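Local coordinates for aminotransferase (PDB 4GRX), which probably transfers amino groups, as a pyridoxal-phosphate-dependent class III omega-aminotransferase that assembles as a dimer, at residues 70-75 against 437-442; 113-118 against 279-284; 264-269 against 290-295; 392-397 against 430-435; 410-415 against 426-431. All blocks are in the same frame, centred on the assembly; numbering follows the deposited sequence.

Interaction 1: 70-75 against 437-442; sequences NMVAGF and PPFILT
The phenyl ring of F439 carries V72 on one of its faces. CB of V72 stands 3.7 Å from the ring centroid and 15° off the ring normal, offset toward the rim, which meets the criteria for a CH-pi contact. V72 CG1 continues across the same ring to within 3.7 Å of F439 CZ, and CG2 stays on the CD1 side. With F439 CG beside its backbone N (chi1 -59°), the ring comes alongside V72 and the two side chains point the same way. V361 of helix 357-375 and R276 also touch the F439 side chain.

The contact joins the loop between strand 60-63 and helix 78-90 to the loop between strand 432-435 and helix 443-463, with L357 of helix 357-375 against A73 and I440. V72 O receives two weak hydrogen bonds, from F439 N at 2.8 Å and from I440 N at 3.4 Å. The donors belong to the type I turn P438-L441 and the acceptor to the type I turn M71-G74. P438 CB rests 3.4 Å from M71 O. I440 reaches the other turn with CG2, 3.8 Å from A73 CA, and with CD1, 3.8 Å from G74 CA, where glycine offers no side chain to obstruct it.

The chemistry is buried and mostly apolar: one carbonyl, met by two weak donors, links the turns, and V72 is the residue most covered by the other segment.

Interaction 2: 113-118 against 279-284; sequences VEVSPF and NTWGCL. With NA (sodium ion), chain E.
W281 projects its indole into the hollow formed where helix 103-115 ends, between V115 and P117. P117 CD sits over one face of the indole, 3.5 Å from W281 CD1, and the two side chains cross at about a right angle. The V115 side chain also crosses W281 at about a right angle, its CG2 4.1 Å from W281 CZ2. The proline ring is itself a bump: its CG approaches C283 SG, and its CB approaches L284 CD2 at 4.4 Å, so it touches the start of helix 282-285 lightly. I293 of strand 292-295 lines the site, touching both P117 and W281.

At the edge of the indole W281 NE1 donates to V115 O over 2.8 Å, with a nearly straight angle of 169°. The acceptor is only 7° out of the indole plane.

The sodium ion is held by the carbonyls of V113, E114, S116 and F118 and by a water; F118 O is 2.2 Å from it. S116 OG accepts from F118 N in an ST turn and donates to V113 O, bracing the metal-binding turn. The chemistry implies a division of labour: sodium would probably offset the partial negative charge of carbonyls gathered at the helix end, while V115 O, absent from its shell, is satisfied by the indole N-H.

Interaction 3: 264-269 against 290-295; sequences PMISDE and PDAIIS
I266, A292 and I294 mark the tightly packed face of this parallel strand pair. I266 CG2 meets I294 CG1 at 3.6 Å, and I266 CD1 reaches A292 CB at 3.9 Å; helix 129-146 covers this face through M136 and A132. The strands run 24° apart in direction. S267 N donates to A292 O and I294 N to S267 O, at 3.0 and 2.9 Å, with E269 N closing the series on I294 O. On the face of S267 and I293, these two pack against P290 and E269 from the flanking positions, E269 CG lying 3.8 Å from I293 CG2.

The more solvent-accessible end is where the strands begin, and D291 there is partly exposed. Its OD2 takes the N-H of M265 on the anti lone pair, 2.7 Å away and nearly straight at 167°. CG is anti to the carbonyl carbon (chi1 -60°), beside the backbone N, and that same N donates to M265 O; the added bond from A292 N to M265 O is weak. An alanine here would probably leave M265 N without its carboxylate acceptor and the strand start less firmly fixed.

The pair belongs to a beta-alpha-beta unit in the large central sheet of the fold. At the opposite end, E269 OE2 accepts from S267 OG at 3.0 Å, while its two oxygens also receive G282 N and C283 N. D268 OD2 accepts from H163 and N133. The chemistry implies a hydrogen-bonded frame that places the D268 carboxylate near pyridine N1 of the modified residue at position 297, while E269 ties the strand to helix 282-285.

Interaction 4: 392-397 against 430-435; sequences ALEAVK and GQSIVL
L393 and I433 form the hydrogen-bonded pair at the middle of this antiparallel contact. L393 N donates to I433 O at 2.9 Å, and I433 N returns a bond to L393 O at 2.7 Å. A third bond, A395 N to Q431 O, is close to linear at 173°. On the face of L393 and I433, the isoleucine CD1 touches L393 CB at 3.9 Å and extends to A395 CB, so a single methyl spans two residues of the partner strand.

A392 and V434, then E394 and S432, are the non-hydrogen-bonded pairs, and their side chains occupy the other face. E394 CG is anti to the backbone N (chi1 -178°), and the chain bends at chi2 to bring the carboxylate beside S432, E394 OE1 3.0 Å from S432 OG. Water 2 donates to E394 OE2 at 2.9 Å and is also hydrogen-bonded to S432 OG, 2.8 Å away.

The strands are two of the three in the antiparallel sheet 381-387, 390-395, 432-435, with 390-395 in the centre. This matches the small C-terminal domain expected of a fold type I aminotransferase.

Farther out, R385 from strand 381-387 and R198 make salt bridges to E394 OE1 and OE2, which would stabilise a buried negative charge. Q431 is placed by NE2 bonding to F405 O. L453 and L457 of helix 443-463 cover I433, and L372 and I375 of helix 357-375 lie against L393.

Interaction 5: 410-415 against 426-431; sequences SVSERI and CRPLGQ
A salt bridge between E413 and R427, backed by serine hydroxyl bonds, joins the first turn of helix 411-421 to the loop that runs into strand 432-435. E413 OE1 lies 2.7 Å from R427 NH2, near the guanidinium plane at its edge. The carboxylate and guanidinium planes are 42° apart, and the hydrogen bond within the pair is weak.

R427 NH1 is held twice. It donates to P428 O at 2.6 Å, using a carbonyl lone pair, and weakly to S412 OG at 3.1 Å. That hydroxyl donates a weak hydrogen bond to G430 O, also 3.1 Å away. S412 OG is anti to the backbone N (chi1 -175°), which sets it between both loop partners. Apolar contact is added by I415 CG2 against P428 CG at 4.0 Å. For R427, an alanine here would probably leave E413 without its charged mate and S412 OG and P428 O without this donor, setting the loop freer to shift.

L429 in the same loop touches the bound delta-amino valeric acid, and F98 of the second subunit packs on R427. Around the contact, A416 of the same helix meets R427 and P428, while I415 reaches I433 of strand 432-435 and L457 and V460 of helix 443-463.

Overall arrangement
Interactions 1, 3 and 4 are buried, whereas 2 and 5 are partly exposed and carry the sodium site and a salt bridge. Interactions 2 and 3 touch through E269, whose carboxylate receives backbone N-H groups of helix 282-285; their centres lie about 10 Å apart. Interactions 4 and 5 share G430 and Q431, with centres about 7 Å apart, on the far side of the chain's centre from 2 and 3. Regular strand bonding governs 3, parallel in the central sheet, and 4, antiparallel in the smaller one. Interaction 1 pairs turns instead, and one residue separates its 437-442 segment from the strand of interaction 4. Interaction 3 lies by the cofactor, through D268, and interaction 5 touches the ligand through L429.

Interaction 1: 70-75 against 437-442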
# COMPACT_ATOMS: atom_id res chain seq x y z
N ASN A 70 -10.66 12.38 -2.85
CA ASN A 70 -11.40 11.13 -2.72
C ASN A 70 -12.75 11.19 -1.98
O ASN A 70 -13.60 10.30 -2.18
CB ASN A 70 -10.50 10.08 -2.06
CG ASN A 70 -10.00 10.49 -0.68
OD1 ASN A 70 -10.00 11.67 -0.33
ND2 ASN A 70 -9.56 9.52 0.10
N MET A 71 -12.97 12.19 -1.14
CA MET A 71 -14.24 12.23 -0.37
C MET A 71 -15.41 12.85 -1.17
O MET A 71 -16.11 13.74 -0.69
CB MET A 71 -14.07 12.97 0.96
CG MET A 71 -12.83 12.57 1.73
SD MET A 71 -13.18 11.26 2.89
CE MET A 71 -11.52 10.56 2.91
N VAL A 72 -15.63 12.34 -2.37
CA VAL A 72 -16.62 12.90 -3.29
C VAL A 72 -18.05 12.91 -2.74
O VAL A 72 -18.88 13.71 -3.18
CB VAL A 72 -16.57 12.19 -4.65
CG1 VAL A 72 -15.16 12.27 -5.22
CG2 VAL A 72 -17.02 10.74 -4.50
N ALA A 73 -18.33 12.04 -1.78
CA ALA A 73 -19.64 11.99 -1.18
C ALA A 73 -19.70 12.73 0.16
O ALA A 73 -20.61 12.52 0.96
CB ALA A 73 -20.10 10.55 -1.04
N GLY A 74 -18.72 13.59 0.40
CA GLY A 74 -18.65 14.33 1.65
C GLY A 74 -18.15 13.52 2.83
O GLY A 74 -17.64 12.41 2.68
N PHE A 75 -18.30 14.08 4.02
CA PHE A 75 -17.70 13.52 5.22
C PHE A 75 -18.69 12.85 6.16
O PHE A 75 -18.31 12.44 7.25
CB PHE A 75 -16.91 14.62 5.94
CG PHE A 75 -15.82 15.22 5.11
CD1 PHE A 75 -14.63 14.54 4.92
CD2 PHE A 75 -16.00 16.46 4.50
CE1 PHE A 75 -13.62 15.09 4.14
CE2 PHE A 75 -15.00 17.02 3.73
CZ PHE A 75 -13.80 16.34 3.55
N PRO A 437 -13.64 20.00 -5.11
CA PRO A 437 -14.61 19.78 -4.03
C PRO A 437 -15.39 18.46 -4.18
O PRO A 437 -15.40 17.88 -5.27
CB PRO A 437 -15.58 20.98 -4.18
CG PRO A 437 -15.24 21.66 -5.46
CD PRO A 437 -14.17 20.89 -6.16
N PRO A 438 -16.04 17.99 -3.10
CA PRO A 438 -16.89 16.80 -3.29
C PRO A 438 -17.98 17.02 -4.35
O PRO A 438 -18.40 18.15 -4.63
CB PRO A 438 -17.54 16.59 -1.92
CG PRO A 438 -16.69 17.35 -0.96
CD PRO A 438 -16.15 18.52 -1.73
N PHE A 439 -18.45 15.92 -4.92
CA PHE A 439 -19.54 15.95 -5.89
C PHE A 439 -20.86 16.43 -5.27
O PHE A 439 -21.67 17.04 -5.95
CB PHE A 439 -19.71 14.57 -6.55
CG PHE A 439 -18.48 14.07 -7.28
CD1 PHE A 439 -18.41 12.74 -7.69
CD2 PHE A 439 -17.39 14.91 -7.57
CE1 PHE A 439 -17.29 12.26 -8.38
CE2 PHE A 439 -16.27 14.43 -8.25
CZ PHE A 439 -16.22 13.11 -8.66
N ILE A 440 -21.08 16.17 -3.99
CA ILE A 440 -22.31 16.58 -3.29
C ILE A 440 -22.48 18.10 -3.10
O ILE A 440 -23.39 18.56 -2.39
CB ILE A 440 -22.45 15.89 -1.91
CG1 ILE A 440 -21.30 16.30 -0.97
CG2 ILE A 440 -22.49 14.38 -2.07
CD1 ILE A 440 -21.68 16.31 0.49
N LEU A 441 -21.61 18.87 -3.75
CA LEU A 441 -21.52 20.32 -3.57
C LEU A 441 -22.70 21.07 -4.19
O LEU A 441 -23.00 20.89 -5.38
CB LEU A 441 -20.22 20.85 -4.17
CG LEU A 441 -19.86 22.28 -3.76
CD1 LEU A 441 -19.12 22.28 -2.42
CD2 LEU A 441 -19.02 22.95 -4.84
N THR A 442 -23.33 21.93 -3.38
CA THR A 442 -24.51 22.71 -3.79
C THR A 442 -24.10 24.08 -4.34
O THR A 442 -23.04 24.60 -3.99
CB THR A 442 -25.51 22.92 -2.61
OG1 THR A 442 -24.97 23.87 -1.67
CG2 THR A 442 -25.84 21.60 -1.88

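Interaction 2: 113-118 against 279-284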
# COMPACT_ATOMS: atom_id res chain seq x y z
N VAL A 113 -15.47 -4.61 -14.07
CA VAL A 113 -15.26 -4.88 -15.49
C VAL A 113 -16.43 -4.28 -16.25
O VAL A 113 -16.26 -3.69 -17.32
CB VAL A 113 -15.08 -6.39 -15.78
CG1 VAL A 113 -15.40 -6.73 -17.23
CG2 VAL A 113 -13.67 -6.82 -15.41
N GLU A 114 -17.61 -4.38 -15.66
CA GLU A 114 -18.81 -3.86 -16.29
C GLU A 114 -18.77 -2.33 -16.51
O GLU A 114 -18.91 -1.86 -17.66
CB GLU A 114 -20.02 -4.28 -15.49
CG GLU A 114 -21.32 -3.98 -16.19
CD GLU A 114 -22.41 -3.57 -15.23
OE1 GLU A 114 -23.42 -3.04 -15.73
OE2 GLU A 114 -22.26 -3.78 -14.00
N VAL A 115 -18.54 -1.56 -15.44
CA VAL A 115 -18.45 -0.09 -15.52
C VAL A 115 -17.22 0.40 -16.29
O VAL A 115 -17.14 1.56 -16.69
CB VAL A 115 -18.46 0.60 -14.13
CG1 VAL A 115 -19.73 0.26 -13.36
CG2 VAL A 115 -17.22 0.24 -13.31
N SER A 116 -16.26 -0.50 -16.48
CA SER A 116 -15.05 -0.20 -17.22
C SER A 116 -15.44 -0.10 -18.68
O SER A 116 -16.47 -0.64 -19.07
CB SER A 116 -13.99 -1.30 -17.01
OG SER A 116 -13.98 -2.24 -18.08
N PRO A 117 -14.63 0.58 -19.50
CA PRO A 117 -14.88 0.61 -20.94
C PRO A 117 -14.62 -0.71 -21.67
O PRO A 117 -15.02 -0.86 -22.82
CB PRO A 117 -13.91 1.69 -21.44
CG PRO A 117 -12.84 1.78 -20.39
CD PRO A 117 -13.54 1.51 -19.10
N PHE A 118 -13.96 -1.67 -21.01
CA PHE A 118 -13.60 -2.94 -21.66
C PHE A 118 -14.78 -3.91 -21.75
O PHE A 118 -15.63 -3.93 -20.84
CB PHE A 118 -12.45 -3.62 -20.91
CG PHE A 118 -11.29 -2.71 -20.57
CD1 PHE A 118 -10.64 -1.97 -21.56
CD2 PHE A 118 -10.85 -2.60 -19.26
CE1 PHE A 118 -9.58 -1.15 -21.25
CE2 PHE A 118 -9.78 -1.78 -18.94
CZ PHE A 118 -9.14 -1.05 -19.94
N ASN A 279 -17.33 12.31 -16.66
CA ASN A 279 -17.64 10.95 -17.11
C ASN A 279 -17.15 9.90 -16.16
O ASN A 279 -16.46 10.22 -15.21
CB ASN A 279 -17.02 10.68 -18.47
CG ASN A 279 -17.84 11.25 -19.58
OD1 ASN A 279 -17.47 12.26 -20.17
ND2 ASN A 279 -19.00 10.64 -19.83
N THR A 280 -17.47 8.64 -16.44
CA THR A 280 -17.07 7.55 -15.56
C THR A 280 -15.54 7.37 -15.57
O THR A 280 -14.95 6.90 -14.60
CB THR A 280 -17.76 6.24 -15.96
OG1 THR A 280 -19.16 6.47 -16.10
CG2 THR A 280 -17.53 5.13 -14.92
N TRP A 281 -14.92 7.77 -16.68
CA TRP A 281 -13.48 7.64 -16.84
C TRP A 281 -12.98 8.79 -17.61
O TRP A 281 -13.66 9.30 -18.50
CB TRP A 281 -13.12 6.35 -17.58
CG TRP A 281 -13.67 5.12 -16.92
CD1 TRP A 281 -14.73 4.33 -17.36
CD2 TRP A 281 -13.22 4.51 -15.67
NE1 TRP A 281 -14.95 3.28 -16.49
CE2 TRP A 281 -14.08 3.33 -15.46
CE3 TRP A 281 -12.23 4.80 -14.74
CZ2 TRP A 281 -13.94 2.51 -14.35
CZ3 TRP A 281 -12.09 3.95 -13.63
CH2 TRP A 281 -12.93 2.84 -13.45
N GLY A 282 -11.75 9.20 -17.28
CA GLY A 282 -11.04 10.22 -18.05
C GLY A 282 -10.83 9.82 -19.51
O GLY A 282 -10.92 10.68 -20.40
N CYS A 283 -10.59 8.54 -19.75
CA CYS A 283 -10.43 8.05 -21.12
C CYS A 283 -11.74 8.05 -21.93
O CYS A 283 -11.72 8.10 -23.16
CB CYS A 283 -9.74 6.68 -21.13
SG CYS A 283 -10.59 5.39 -20.20
N LEU A 284 -12.88 8.01 -21.25
CA LEU A 284 -14.13 8.32 -21.93
C LEU A 284 -14.14 9.78 -22.35
O LEU A 284 -14.39 10.08 -23.52
CB LEU A 284 -15.36 7.97 -21.07
CG LEU A 284 -15.58 6.48 -20.77
CD1 LEU A 284 -16.71 6.27 -19.76
CD2 LEU A 284 -15.79 5.65 -22.02
NA NA E . -17.18 -3.01 -19.49
O HOH W 1 -18.44 -1.63 -20.72

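Interaction 3: 264-269 against 290-295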
# COMPACT_ATOMS: atom_id res chain seq x y z
N PRO A 264 2.31 -1.25 -24.27
CA PRO A 264 1.08 -1.17 -23.49
C PRO A 264 0.80 0.24 -22.97
O PRO A 264 1.70 0.93 -22.47
CB PRO A 264 1.36 -2.12 -22.34
CG PRO A 264 2.21 -3.18 -22.97
CD PRO A 264 3.13 -2.42 -23.88
N MET A 265 -0.45 0.67 -23.10
CA MET A 265 -0.85 1.99 -22.64
C MET A 265 -1.74 1.83 -21.43
O MET A 265 -2.80 1.20 -21.50
CB MET A 265 -1.56 2.78 -23.75
CG MET A 265 -1.77 4.24 -23.43
SD MET A 265 -3.20 4.50 -22.37
CE MET A 265 -2.81 6.10 -21.67
N ILE A 266 -1.31 2.41 -20.32
CA ILE A 266 -2.01 2.28 -19.06
C ILE A 266 -2.60 3.63 -18.69
O ILE A 266 -1.89 4.65 -18.69
CB ILE A 266 -1.05 1.85 -17.95
CG1 ILE A 266 -0.12 0.71 -18.43
CG2 ILE A 266 -1.81 1.55 -16.66
CD1 ILE A 266 -0.79 -0.63 -18.54
N SER A 267 -3.89 3.64 -18.40
CA SER A 267 -4.56 4.86 -17.97
C SER A 267 -4.68 4.94 -16.45
O SER A 267 -5.39 4.15 -15.82
CB SER A 267 -5.93 5.00 -18.62
OG SER A 267 -6.51 6.25 -18.26
N ASP A 268 -3.98 5.90 -15.86
CA ASP A 268 -4.08 6.12 -14.43
C ASP A 268 -5.34 6.94 -14.12
O ASP A 268 -5.35 8.16 -14.23
CB ASP A 268 -2.80 6.79 -13.91
CG ASP A 268 -2.73 6.80 -12.39
OD1 ASP A 268 -3.79 6.57 -11.74
OD2 ASP A 268 -1.63 7.05 -11.85
N GLU A 269 -6.39 6.23 -13.73
CA GLU A 269 -7.69 6.79 -13.45
C GLU A 269 -7.90 6.93 -11.94
O GLU A 269 -9.04 6.89 -11.45
CB GLU A 269 -8.78 5.89 -14.04
CG GLU A 269 -8.74 5.74 -15.55
CD GLU A 269 -9.32 6.94 -16.28
OE1 GLU A 269 -9.81 7.88 -15.61
OE2 GLU A 269 -9.28 6.96 -17.53
N PRO A 290 -7.60 2.50 -23.44
CA PRO A 290 -6.34 2.05 -22.86
C PRO A 290 -6.30 0.54 -22.88
O PRO A 290 -7.32 -0.09 -23.12
CB PRO A 290 -6.42 2.56 -21.43
CG PRO A 290 -7.88 2.51 -21.12
CD PRO A 290 -8.60 2.84 -22.40
N ASP A 291 -5.12 -0.01 -22.64
CA ASP A 291 -4.95 -1.43 -22.51
C ASP A 291 -5.24 -1.88 -21.08
O ASP A 291 -5.53 -3.04 -20.84
CB ASP A 291 -3.53 -1.81 -22.92
CG ASP A 291 -3.21 -1.43 -24.34
OD1 ASP A 291 -3.98 -1.83 -25.24
OD2 ASP A 291 -2.17 -0.76 -24.58
N ALA A 292 -5.16 -0.95 -20.13
CA ALA A 292 -5.50 -1.22 -18.73
C ALA A 292 -5.85 0.06 -17.98
O ALA A 292 -5.60 1.16 -18.47
CB ALA A 292 -4.37 -1.96 -18.03
N ILE A 293 -6.45 -0.09 -16.80
CA ILE A 293 -6.86 1.04 -15.98
C ILE A 293 -6.42 0.87 -14.53
O ILE A 293 -6.57 -0.20 -13.95
CB ILE A 293 -8.38 1.26 -16.08
CG1 ILE A 293 -8.70 1.98 -17.39
CG2 ILE A 293 -8.93 2.05 -14.89
CD1 ILE A 293 -10.17 2.07 -17.72
N ILE A 294 -5.87 1.94 -13.95
CA ILE A 294 -5.51 1.95 -12.55
C ILE A 294 -6.53 2.80 -11.81
O ILE A 294 -6.69 3.98 -12.11
CB ILE A 294 -4.08 2.52 -12.32
CG1 ILE A 294 -3.07 1.87 -13.25
CG2 ILE A 294 -3.64 2.32 -10.87
CD1 ILE A 294 -2.96 0.37 -13.10
N SER A 295 -7.22 2.19 -10.85
CA SER A 295 -8.29 2.87 -10.13
C SER A 295 -8.06 2.87 -8.62
O SER A 295 -7.47 1.95 -8.07
CB SER A 295 -9.62 2.22 -10.47
OG SER A 295 -10.56 2.35 -9.41

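Interaction 4: 392-397 against 430-435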
# COMPACT_ATOMS: atom_id res chain seq x y z
N ALA A 392 -7.89 24.52 -11.65
CA ALA A 392 -6.76 25.25 -11.08
C ALA A 392 -6.57 26.66 -11.64
O ALA A 392 -6.81 26.92 -12.83
CB ALA A 392 -5.48 24.45 -11.18
N LEU A 393 -6.14 27.56 -10.76
CA LEU A 393 -5.68 28.88 -11.11
C LEU A 393 -4.15 28.95 -10.97
O LEU A 393 -3.59 28.48 -9.98
CB LEU A 393 -6.33 29.89 -10.17
CG LEU A 393 -7.85 29.98 -10.26
CD1 LEU A 393 -8.48 30.28 -8.90
CD2 LEU A 393 -8.28 31.00 -11.32
N GLU A 394 -3.48 29.51 -11.96
CA GLU A 394 -2.02 29.63 -11.89
C GLU A 394 -1.59 31.03 -11.45
O GLU A 394 -1.88 32.01 -12.13
CB GLU A 394 -1.41 29.33 -13.24
CG GLU A 394 0.10 29.39 -13.21
CD GLU A 394 0.75 28.05 -12.88
OE1 GLU A 394 0.05 27.01 -12.84
OE2 GLU A 394 1.98 28.07 -12.68
N ALA A 395 -0.89 31.13 -10.32
CA ALA A 395 -0.43 32.44 -9.84
C ALA A 395 0.86 32.86 -10.52
O ALA A 395 1.81 32.07 -10.64
CB ALA A 395 -0.25 32.43 -8.33
N VAL A 396 0.91 34.11 -10.98
CA VAL A 396 2.10 34.60 -11.65
C VAL A 396 2.49 35.95 -11.06
O VAL A 396 1.62 36.71 -10.67
CB VAL A 396 1.89 34.72 -13.18
CG1 VAL A 396 1.53 33.36 -13.78
CG2 VAL A 396 0.81 35.74 -13.51
N LYS A 397 3.80 36.22 -10.97
CA LYS A 397 4.29 37.58 -10.66
C LYS A 397 3.98 38.54 -11.81
O LYS A 397 3.42 39.60 -11.59
CB LYS A 397 5.80 37.59 -10.38
CG LYS A 397 6.38 38.98 -10.15
CD LYS A 397 6.06 39.50 -8.75
CE LYS A 397 6.11 41.02 -8.66
NZ LYS A 397 5.69 41.50 -7.31
N GLY A 430 2.40 23.77 -5.75
CA GLY A 430 3.25 24.73 -6.42
C GLY A 430 2.51 26.04 -6.43
O GLY A 430 1.86 26.39 -5.45
N GLN A 431 2.57 26.75 -7.55
CA GLN A 431 1.79 27.98 -7.69
C GLN A 431 0.45 27.75 -8.42
O GLN A 431 -0.15 28.69 -8.96
CB GLN A 431 2.64 29.10 -8.29
CG GLN A 431 3.84 29.44 -7.41
CD GLN A 431 4.60 30.68 -7.82
OE1 GLN A 431 4.05 31.59 -8.45
NE2 GLN A 431 5.87 30.75 -7.43
N SER A 432 -0.01 26.50 -8.39
CA SER A 432 -1.29 26.09 -8.96
C SER A 432 -2.32 25.96 -7.84
O SER A 432 -2.27 24.99 -7.06
CB SER A 432 -1.15 24.73 -9.67
OG SER A 432 -0.26 24.80 -10.77
N ILE A 433 -3.24 26.92 -7.76
CA ILE A 433 -4.34 26.88 -6.80
C ILE A 433 -5.41 25.90 -7.27
O ILE A 433 -6.12 26.16 -8.26
CB ILE A 433 -4.96 28.27 -6.62
CG1 ILE A 433 -3.87 29.30 -6.34
CG2 ILE A 433 -6.03 28.26 -5.54
CD1 ILE A 433 -4.06 30.61 -7.07
N VAL A 434 -5.53 24.79 -6.56
CA VAL A 434 -6.36 23.67 -6.99
C VAL A 434 -7.69 23.65 -6.26
O VAL A 434 -7.77 23.92 -5.06
CB VAL A 434 -5.62 22.34 -6.80
CG1 VAL A 434 -6.52 21.15 -7.06
CG2 VAL A 434 -4.41 22.29 -7.72
N LEU A 435 -8.74 23.33 -6.99
CA LEU A 435 -10.06 23.20 -6.43
C LEU A 435 -10.63 21.89 -6.94
O LEU A 435 -10.73 21.66 -8.17
CB LEU A 435 -10.93 24.37 -6.85
CG LEU A 435 -10.62 25.76 -6.28
CD1 LEU A 435 -11.59 26.79 -6.88
CD2 LEU A 435 -10.70 25.79 -4.75
O HOH W 2 2.39 25.75 -11.06

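Interaction 5: 410-415 against 426-431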
# COMPACT_ATOMS: atom_id res chain seq x y z
N SER A 410 6.95 32.22 -0.89
CA SER A 410 6.15 31.10 -0.36
C SER A 410 4.66 31.30 -0.67
O SER A 410 3.79 31.03 0.19
CB SER A 410 6.34 30.94 1.15
OG SER A 410 7.63 30.44 1.50
N VAL A 411 4.38 31.78 -1.87
CA VAL A 411 3.03 32.18 -2.26
C VAL A 411 1.99 31.08 -2.06
O VAL A 411 0.87 31.33 -1.58
CB VAL A 411 3.02 32.75 -3.69
CG1 VAL A 411 1.61 32.74 -4.26
CG2 VAL A 411 3.57 34.16 -3.66
N SER A 412 2.38 29.87 -2.44
CA SER A 412 1.63 28.66 -2.18
C SER A 412 1.15 28.53 -0.74
O SER A 412 -0.04 28.34 -0.50
CB SER A 412 2.48 27.44 -2.52
OG SER A 412 1.71 26.27 -2.39
N GLU A 413 2.08 28.61 0.22
CA GLU A 413 1.72 28.54 1.65
C GLU A 413 0.79 29.68 2.08
O GLU A 413 -0.19 29.47 2.78
CB GLU A 413 2.95 28.47 2.56
CG GLU A 413 3.81 27.23 2.37
CD GLU A 413 3.01 25.93 2.28
OE1 GLU A 413 2.22 25.65 3.21
OE2 GLU A 413 3.18 25.17 1.28
N ARG A 414 1.12 30.90 1.66
CA ARG A 414 0.33 32.05 2.03
C ARG A 414 -1.13 31.85 1.64
O ARG A 414 -2.03 32.19 2.41
CB ARG A 414 0.89 33.32 1.39
CG ARG A 414 2.11 33.88 2.09
CD ARG A 414 2.61 35.08 1.32
NE ARG A 414 3.98 35.39 1.68
CZ ARG A 414 4.37 36.46 2.36
NH1 ARG A 414 3.48 37.38 2.75
NH2 ARG A 414 5.66 36.62 2.63
N ILE A 415 -1.34 31.29 0.45
CA ILE A 415 -2.69 31.06 -0.04
C ILE A 415 -3.43 29.96 0.74
O ILE A 415 -4.57 30.19 1.20
CB ILE A 415 -2.71 30.83 -1.56
CG1 ILE A 415 -2.20 32.08 -2.28
CG2 ILE A 415 -4.12 30.50 -2.03
CD1 ILE A 415 -2.06 31.94 -3.79
N CYS A 426 -8.18 24.74 0.99
CA CYS A 426 -7.78 24.85 -0.40
C CYS A 426 -6.31 24.57 -0.42
O CYS A 426 -5.55 25.28 0.24
CB CYS A 426 -8.04 26.26 -0.91
SG CYS A 426 -7.47 26.55 -2.60
N ARG A 427 -5.89 23.54 -1.16
CA ARG A 427 -4.48 23.18 -1.16
C ARG A 427 -3.77 23.40 -2.50
O ARG A 427 -3.94 22.60 -3.43
CB ARG A 427 -4.29 21.74 -0.70
CG ARG A 427 -3.03 21.53 0.15
CD ARG A 427 -1.83 22.30 -0.38
NE ARG A 427 -1.06 22.88 0.70
CZ ARG A 427 -0.23 23.92 0.60
NH1 ARG A 427 -0.04 24.56 -0.55
NH2 ARG A 427 0.41 24.33 1.69
N PRO A 428 -2.97 24.47 -2.60
CA PRO A 428 -2.17 24.78 -3.76
C PRO A 428 -0.99 23.85 -3.89
O PRO A 428 -0.32 23.57 -2.91
CB PRO A 428 -1.66 26.20 -3.47
CG PRO A 428 -2.71 26.78 -2.59
CD PRO A 428 -2.99 25.62 -1.67
N LEU A 429 -0.75 23.39 -5.10
CA LEU A 429 0.37 22.52 -5.38
C LEU A 429 1.24 23.37 -6.26
O LEU A 429 0.85 23.68 -7.38
CB LEU A 429 -0.10 21.25 -6.10
CG LEU A 429 -1.36 20.57 -5.49
CD1 LEU A 429 -1.97 19.56 -6.44
CD2 LEU A 429 -1.10 19.92 -4.14
N GLY A 430 2.40 23.77 -5.75
CA GLY A 430 3.25 24.73 -6.42
C GLY A 430 2.51 26.04 -6.43
O GLY A 430 1.86 26.39 -5.45
N GLN A 431 2.57 26.75 -7.55
CA GLN A 431 1.79 27.98 -7.69
C GLN A 431 0.45 27.75 -8.42
O GLN A 431 -0.15 28.69 -8.96
CB GLN A 431 2.64 29.10 -8.29
CG GLN A 431 3.84 29.44 -7.41
CD GLN A 431 4.60 30.68 -7.82
OE1 GLN A 431 4.05 31.59 -8.45
NE2 GLN A 431 5.87 30.75 -7.43